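Taurine:2-oxoglutarate aminotransferase (Bifidobacterium kashiwanohense PV20-2, PDB 6JIX) probably transfers the amino group of taurine to 2-oxoglutarate, as a pyridoxal-phosphate-dependent class-III aminotransferase. Local coordinates at residues A386-P391 with G411-I416. Residues are numbered along the deposited sequence; the frame is centred on the assembly and turned at random.
Sequences APYHTP and GRETNI
The side chains of Glu413 and Tyr388 pass each other at a slant, ring and carboxylate planes 39° apart, with Glu413 CD 3.9 Å from Tyr388 CD1. CG of Glu413 lies beside the backbone N, anti to the carbonyl carbon, and a bend at chi2 sets CD next to the tyrosine ring. Glu413 OE1 accepts the amide of His389, whose N stands 2.9 Å away. The N-H points almost straight at the oxygen (168°) but comes from above the carboxylate plane, 41° out of it. Glu413 OE2 takes the indole NE1 of Trp157, the residue whose ring also stacks on His389 and meets Tyr388, so one carboxylate ties a backbone turn to an aromatic cluster. The case illustrates how an acid side chain can join two tight turns: Pro387 to Thr390 forms a type II beta turn, Arg412 to Asn415 a type II' turn leading into strand 415-418 at the edge of a three-stranded antiparallel sheet. Replacing Glu413 by an alanine would probably leave the His389 amide and the Trp157 indole without their shared acceptor and open a gap beside the tyrosine ring. At the other end of the contact, Thr414 turns OG1 anti to its own backbone N, where it receives the amide of Ala386 at 3.1 Å from Ala386 N, a less straight bond. The same hydroxyl is hydrogen-bonded to Ile375 O on the adjoining strand. The methyl CB of Ala386 points toward the second turn and rests 3.7 Å from Glu413 O.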
loop_
_atom_site.group_PDB
_atom_site.type_symbol
_atom_site.label_atom_id
_atom_site.label_comp_id
_atom_site.label_asym_id
_atom_site.label_seq_id
_atom_site.Cartn_x
_atom_site.Cartn_y
_atom_site.Cartn_z
ATOM N N ALA A 386 1.730 12.417 29.988
ATOM C CA ALA A 386 1.463 13.137 28.745
ATOM C C ALA A 386 -0.012 12.934 28.419
ATOM O O ALA A 386 -0.399 11.877 27.893
ATOM C CB ALA A 386 2.358 12.659 27.605
ATOM N N PRO A 387 -0.869 13.913 28.731
ATOM C CA PRO A 387 -2.301 13.775 28.415
ATOM C C PRO A 387 -2.512 13.798 26.910
ATOM O O PRO A 387 -1.629 14.193 26.145
ATOM C CB PRO A 387 -2.964 14.979 29.101
ATOM C CG PRO A 387 -1.844 15.928 29.449
ATOM C CD PRO A 387 -0.511 15.294 29.099
ATOM N N TYR A 388 -3.712 13.387 26.488
ATOM C CA TYR A 388 -3.970 13.161 25.068
ATOM C C TYR A 388 -3.496 14.333 24.217
ATOM O O TYR A 388 -3.852 15.489 24.465
ATOM C CB TYR A 388 -5.461 12.898 24.806
ATOM C CG TYR A 388 -5.697 12.533 23.345
ATOM C CD1 TYR A 388 -5.283 11.299 22.841
ATOM C CD2 TYR A 388 -6.266 13.445 22.454
ATOM C CE1 TYR A 388 -5.464 10.969 21.510
ATOM C CE2 TYR A 388 -6.446 13.123 21.117
ATOM C CZ TYR A 388 -6.039 11.880 20.649
ATOM O OH TYR A 388 -6.210 11.546 19.318
ATOM N N HIS A 389 -2.680 14.020 23.209
ATOM C CA HIS A 389 -2.278 14.985 22.181
ATOM C C HIS A 389 -1.588 16.222 22.763
ATOM O O HIS A 389 -1.773 17.340 22.280
ATOM C CB HIS A 389 -3.471 15.403 21.319
ATOM C CG HIS A 389 -3.070 15.977 19.996
ATOM N ND1 HIS A 389 -3.948 16.652 19.175
ATOM C CD2 HIS A 389 -1.878 15.975 19.351
ATOM C CE1 HIS A 389 -3.315 17.041 18.081
ATOM N NE2 HIS A 389 -2.057 16.651 18.166
ATOM N N THR A 390 -0.793 16.031 23.804
ATOM C CA THR A 390 -0.074 17.155 24.391
ATOM C C THR A 390 1.037 17.643 23.460
ATOM O O THR A 390 1.726 16.833 22.822
ATOM C CB THR A 390 0.512 16.776 25.752
ATOM O OG1 THR A 390 0.816 17.977 26.470
ATOM C CG2 THR A 390 1.774 15.937 25.592
ATOM N N PRO A 391 1.251 18.952 23.372
ATOM C CA PRO A 391 2.482 19.458 22.757
ATOM C C PRO A 391 3.658 19.340 23.715
ATOM O O PRO A 391 3.525 19.479 24.939
ATOM C CB PRO A 391 2.148 20.927 22.464
ATOM C CG PRO A 391 1.159 21.291 23.515
ATOM C CD PRO A 391 0.363 20.042 23.817
ATOM N N GLY A 411 6.451 4.471 21.967
ATOM C CA GLY A 411 5.145 4.567 22.589
ATOM C C GLY A 411 4.354 5.653 21.900
ATOM O O GLY A 411 4.865 6.379 21.045
ATOM N N ARG A 412 3.075 5.715 22.243
ATOM C CA ARG A 412 2.214 6.822 21.854
ATOM C C ARG A 412 1.574 7.387 23.108
ATOM O O ARG A 412 1.482 6.716 24.141
ATOM C CB ARG A 412 1.150 6.390 20.837
ATOM C CG ARG A 412 1.742 6.172 19.428
ATOM C CD ARG A 412 0.674 6.179 18.349
ATOM N NE ARG A 412 0.032 7.483 18.246
ATOM C CZ ARG A 412 0.433 8.441 17.420
ATOM N NH1 ARG A 412 1.471 8.239 16.612
ATOM N NH2 ARG A 412 -0.204 9.598 17.407
ATOM N N GLU A 413 1.186 8.652 23.039
ATOM C CA GLU A 413 0.464 9.290 24.144
ATOM C C GLU A 413 1.296 9.160 25.417
ATOM O O GLU A 413 2.420 9.693 25.461
ATOM C CB GLU A 413 -0.940 8.681 24.220
ATOM C CG GLU A 413 -1.884 9.099 23.102
ATOM C CD GLU A 413 -1.531 10.451 22.495
ATOM O OE1 GLU A 413 -1.325 11.438 23.251
ATOM O OE2 GLU A 413 -1.466 10.522 21.249
ATOM N N THR A 414 0.795 8.507 26.466
ATOM C CA THR A 414 1.421 8.461 27.780
ATOM C C THR A 414 1.972 7.070 28.080
ATOM O O THR A 414 2.151 6.717 29.251
ATOM C CB THR A 414 0.418 8.902 28.868
ATOM O OG1 THR A 414 1.097 9.430 30.012
ATOM C CG2 THR A 414 -0.464 7.754 29.351
ATOM N N ASN A 415 2.249 6.274 27.036
ATOM C CA ASN A 415 2.589 4.866 27.197
ATOM C C ASN A 415 3.981 4.542 26.696
ATOM O O ASN A 415 4.516 5.189 25.792
ATOM C CB ASN A 415 1.601 3.966 26.474
ATOM C CG ASN A 415 0.190 4.309 26.817
ATOM O OD1 ASN A 415 -0.497 5.020 26.066
ATOM N ND2 ASN A 415 -0.250 3.860 27.988
ATOM N N ILE A 416 4.546 3.512 27.314
ATOM C CA ILE A 416 5.704 2.799 26.805
ATOM C C ILE A 416 5.227 1.418 26.393
ATOM O O ILE A 416 4.586 0.711 27.181
ATOM C CB ILE A 416 6.834 2.711 27.844
ATOM C CG1 ILE A 416 7.107 4.095 28.446
ATOM C CG2 ILE A 416 8.080 2.207 27.177
ATOM C CD1 ILE A 416 8.204 4.132 29.470
#